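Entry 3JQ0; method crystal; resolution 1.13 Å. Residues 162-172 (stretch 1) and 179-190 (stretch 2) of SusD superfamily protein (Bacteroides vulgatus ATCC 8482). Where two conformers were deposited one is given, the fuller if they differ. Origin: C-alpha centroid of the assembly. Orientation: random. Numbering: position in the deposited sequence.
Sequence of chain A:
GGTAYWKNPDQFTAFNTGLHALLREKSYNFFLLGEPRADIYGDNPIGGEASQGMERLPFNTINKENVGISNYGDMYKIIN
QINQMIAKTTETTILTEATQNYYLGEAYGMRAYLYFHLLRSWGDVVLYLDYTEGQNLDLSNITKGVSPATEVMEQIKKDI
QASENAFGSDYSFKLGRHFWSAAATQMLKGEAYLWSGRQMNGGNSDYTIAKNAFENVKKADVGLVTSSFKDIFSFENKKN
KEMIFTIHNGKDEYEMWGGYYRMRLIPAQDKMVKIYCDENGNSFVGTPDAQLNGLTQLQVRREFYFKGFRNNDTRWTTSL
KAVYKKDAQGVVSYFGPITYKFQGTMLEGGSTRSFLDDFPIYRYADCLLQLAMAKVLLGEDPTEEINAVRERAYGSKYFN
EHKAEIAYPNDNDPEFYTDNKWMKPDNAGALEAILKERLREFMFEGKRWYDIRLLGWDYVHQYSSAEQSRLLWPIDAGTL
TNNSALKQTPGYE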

# COMPACT_ATOMS: atom_id res chain seq x y z
N ALA A 162 -2.84 2.42 23.60
CA ALA A 162 -1.68 1.94 24.35
C ALA A 162 -0.38 2.37 23.67
O ALA A 162 0.59 2.78 24.32
CB ALA A 162 -1.73 0.43 24.56
N SER A 163 -0.35 2.26 22.34
CA SER A 163 0.84 2.62 21.57
C SER A 163 1.15 4.11 21.72
O SER A 163 2.29 4.49 22.04
CB SER A 163 0.62 2.27 20.11
OG SER A 163 1.74 2.70 19.33
N GLU A 164 0.17 4.95 21.45
CA GLU A 164 0.41 6.40 21.47
C GLU A 164 0.76 6.85 22.88
O GLU A 164 1.58 7.76 23.05
CB GLU A 164 -0.75 7.18 20.87
CG GLU A 164 -1.98 7.21 21.69
CD GLU A 164 -3.17 7.86 20.98
OE1 GLU A 164 -3.04 8.52 19.94
OE2 GLU A 164 -4.27 7.78 21.57
N ASN A 165 0.16 6.23 23.89
CA ASN A 165 0.49 6.59 25.27
C ASN A 165 1.91 6.20 25.63
O ASN A 165 2.61 6.94 26.32
CB ASN A 165 -0.49 5.93 26.23
CG ASN A 165 -1.84 6.59 26.25
OD1 ASN A 165 -2.03 7.66 25.64
ND2 ASN A 165 -2.80 5.94 26.92
N ALA A 166 2.36 5.05 25.15
CA ALA A 166 3.75 4.61 25.40
C ALA A 166 4.75 5.55 24.70
O ALA A 166 5.76 5.93 25.30
CB ALA A 166 3.96 3.17 24.92
N PHE A 167 4.51 5.92 23.44
CA PHE A 167 5.44 6.82 22.75
C PHE A 167 5.40 8.21 23.37
O PHE A 167 6.44 8.90 23.38
CB PHE A 167 5.07 6.92 21.28
CG PHE A 167 5.44 5.74 20.41
CD1 PHE A 167 6.74 5.29 20.34
CD2 PHE A 167 4.49 5.15 19.60
CE1 PHE A 167 7.09 4.27 19.47
CE2 PHE A 167 4.85 4.13 18.73
CZ PHE A 167 6.15 3.71 18.66
N GLY A 168 4.23 8.65 23.79
CA GLY A 168 4.10 10.02 24.25
C GLY A 168 4.43 11.04 23.16
O GLY A 168 4.16 10.84 21.97
N SER A 169 5.13 12.04 23.66
CA SER A 169 5.60 13.12 22.88
C SER A 169 6.88 12.79 22.11
O SER A 169 7.42 13.66 21.44
CB SER A 169 5.83 14.34 23.76
OG SER A 169 6.65 14.06 24.87
N ASP A 170 7.38 11.55 22.19
CA ASP A 170 8.56 11.17 21.41
C ASP A 170 8.14 10.68 20.03
O ASP A 170 7.79 9.50 19.85
CB ASP A 170 9.34 10.08 22.13
CG ASP A 170 10.60 9.65 21.40
OD1 ASP A 170 10.96 10.30 20.39
OD2 ASP A 170 11.26 8.68 21.85
N TYR A 171 8.18 11.61 19.08
CA TYR A 171 7.93 11.36 17.66
C TYR A 171 9.20 11.25 16.82
O TYR A 171 9.14 11.09 15.62
CB TYR A 171 7.10 12.50 17.10
CG TYR A 171 5.63 12.36 17.33
CD1 TYR A 171 5.05 12.52 18.60
CD2 TYR A 171 4.80 12.04 16.29
CE1 TYR A 171 3.66 12.40 18.78
CE2 TYR A 171 3.44 11.91 16.49
CZ TYR A 171 2.86 12.13 17.71
OH TYR A 171 1.49 12.03 17.81
N SER A 172 10.34 11.34 17.46
CA SER A 172 11.59 11.02 16.83
C SER A 172 11.49 9.62 16.24
O SER A 172 10.80 8.74 16.74
CB SER A 172 12.71 11.02 17.89
OG SER A 172 12.78 9.74 18.59
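Stretch 2 179-190: FWSAAATQMLKG

Stretch 2 packs its helix nearly antiparallel against the end of the stretch 1 helix, in a small-residue and aromatic contact closed at one end by a buried hydroxyl pair and a salt bridge and at the other by two bridging waters. Stretch 1 opens within a helix that began earlier and runs to Phe167, then leaves the helix at Gly168, whose positive phi suits a residue without a side chain, and passes through a type II' turn from Phe167 to Asp170. Stretch 2 begins extended at Phe179 and Trp180; Ser181 takes the N-cap position, its OG accepting a weak hydrogen bond of 3.5 Å from Ala184 N, and the helix runs from Ala182 through Gly190 and on beyond the stretch. The helix axes approach to 9.5 Å with a signed crossing angle of -152°, so the start of the second helix lies beside the end of the first, and Lys189, further along, reaches back to Glu164. The nearest CA atoms across the stretches are those of Tyr171 and Ala182, 5.0 Å apart.

Ala182 packs against both aromatic residues. Its CA-to-CB bond points toward stretch 1, and Ala182 CB lies over the face of the Tyr171 ring, 3.8 Å from its centroid and 10° off the normal, a CH-pi contact. Ala182 CB is also 3.8 Å from Phe167 CB and 3.4 Å from Asp170 O, so a small side chain is hemmed in by two aromatic residues and a carbonyl. Phe167 (chi1 m) lays one ring face over the start of the helix, with CD2 3.5 Å from Ala182 CA and CZ 3.4 Å from Ser181 C. At the ring edge, Phe167 CE2 is 4.0 Å from Trp180 CD1 and 3.7 Å from Thr185 OG1. The Tyr171 ring extends along the second helix until its OH comes within 3.2 Å of Gln186 CG, near the ring plane.

Polar contacts continue the interface one and two turns on. Thr185 OG1 donates to Ser163 OG at 2.7 Å and accepts from Trp180 NE1 at 2.8 Å within its own stretch, so a short chain of hydrogen bonds runs from the indole to the first helix. The CA-to-CB bond of Glu164 points sideways, but the end of its side chain comes nearer to stretch 2: OE1 accepts from Gln186 NE2 at 3.0 Å and from Lys189 NZ at 2.9 Å. The latter bond belongs to a salt bridge, which Lys189 NZ supplements with a weak bond to Glu164 OE2 at 3.1 Å. Lys189 gets there with all four chi angles t.

Where the loop passes the helix start, two waters bridge the backbones. Water 1 donates to Asp170 O (2.8 Å) and Ser172 O (2.7 Å) and accepts from Ala182 N (2.9 Å); water 2 donates to Tyr171 O (2.7 Å) and Ser181 OG (3.0 Å) and accepts from Ala183 N (2.9 Å). Two amides of the first helical turn thereby find acceptors. The contact buries 533 Å², both sides summed.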

# COMPACT_ATOMS: atom_id res chain seq x y z
N PHE A 179 11.59 1.29 11.24
CA PHE A 179 11.02 0.70 12.44
C PHE A 179 9.78 1.50 12.79
O PHE A 179 9.66 2.68 12.49
CB PHE A 179 12.03 0.70 13.62
CG PHE A 179 12.99 -0.47 13.58
CD1 PHE A 179 13.92 -0.64 12.55
CD2 PHE A 179 12.94 -1.44 14.55
CE1 PHE A 179 14.78 -1.74 12.55
CE2 PHE A 179 13.78 -2.54 14.53
CZ PHE A 179 14.67 -2.71 13.53
N TRP A 180 8.84 0.85 13.49
CA TRP A 180 7.61 1.51 13.87
C TRP A 180 7.90 2.70 14.80
O TRP A 180 8.87 2.68 15.56
CB TRP A 180 6.63 0.51 14.50
CG TRP A 180 5.20 0.98 14.54
CD1 TRP A 180 4.59 1.72 15.53
CD2 TRP A 180 4.22 0.76 13.53
NE1 TRP A 180 3.28 1.93 15.19
CE2 TRP A 180 3.02 1.38 13.97
CE3 TRP A 180 4.21 0.07 12.32
CZ2 TRP A 180 1.85 1.38 13.23
CZ3 TRP A 180 3.04 0.06 11.56
CH2 TRP A 180 1.87 0.71 12.03
N SER A 181 7.06 3.72 14.76
CA SER A 181 7.31 5.00 15.47
C SER A 181 5.98 5.64 15.83
O SER A 181 4.89 5.20 15.38
CB SER A 181 8.11 5.95 14.58
OG SER A 181 7.32 6.39 13.49
N ALA A 182 6.04 6.74 16.56
CA ALA A 182 4.84 7.45 16.96
C ALA A 182 4.02 7.94 15.77
O ALA A 182 2.78 7.88 15.80
CB ALA A 182 5.16 8.61 17.88
N ALA A 183 4.69 8.39 14.71
CA ALA A 183 3.98 8.89 13.56
C ALA A 183 3.31 7.73 12.80
O ALA A 183 2.26 7.93 12.21
CB ALA A 183 4.89 9.69 12.63
N ALA A 184 3.90 6.54 12.83
CA ALA A 184 3.27 5.37 12.24
C ALA A 184 1.95 5.06 12.98
O ALA A 184 0.90 4.78 12.38
CB ALA A 184 4.18 4.16 12.23
N THR A 185 1.99 5.09 14.32
CA THR A 185 0.76 4.90 15.11
C THR A 185 -0.28 5.98 14.77
O THR A 185 -1.47 5.64 14.66
CB THR A 185 1.05 4.86 16.61
OG1 THR A 185 1.73 3.64 16.83
CG2 THR A 185 -0.24 4.90 17.43
N GLN A 186 0.09 7.24 14.61
CA GLN A 186 -0.88 8.27 14.26
C GLN A 186 -1.49 8.06 12.86
O GLN A 186 -2.67 8.27 12.68
CB GLN A 186 -0.31 9.67 14.42
CG GLN A 186 0.05 10.00 15.86
CD GLN A 186 -1.15 9.91 16.78
OE1 GLN A 186 -2.16 10.60 16.58
NE2 GLN A 186 -1.03 9.07 17.80
N MSE A 187 -0.67 7.60 11.89
CA MSE A 187 -1.21 7.25 10.58
C MSE A 187 -2.25 6.15 10.72
O MSE A 187 -3.35 6.24 10.15
CB MSE A 187 -0.08 6.77 9.65
CG MSE A 187 0.75 7.85 8.99
SE MSE A 187 -0.26 9.05 7.85
CE MSE A 187 -0.89 7.83 6.56
N LEU A 188 -1.92 5.08 11.42
CA LEU A 188 -2.83 3.96 11.59
C LEU A 188 -4.09 4.42 12.33
O LEU A 188 -5.20 4.03 11.99
CB LEU A 188 -2.13 2.85 12.36
CG LEU A 188 -3.02 1.69 12.77
CD1 LEU A 188 -3.62 0.97 11.57
CD2 LEU A 188 -2.22 0.72 13.66
N LYS A 189 -3.92 5.26 13.32
CA LYS A 189 -5.07 5.82 14.07
C LYS A 189 -6.00 6.57 13.11
O LYS A 189 -7.23 6.41 13.15
CB LYS A 189 -4.56 6.72 15.17
CG LYS A 189 -5.68 7.26 16.07
CD LYS A 189 -5.16 8.07 17.23
CE LYS A 189 -6.24 8.50 18.18
NZ LYS A 189 -5.69 9.37 19.28
N GLY A 190 -5.44 7.41 12.25
CA GLY A 190 -6.26 8.12 11.29
C GLY A 190 -7.01 7.15 10.39
O GLY A 190 -8.23 7.31 10.14
O HOH W 1 8.44 7.87 17.66
O HOH W 2 7.49 9.22 14.52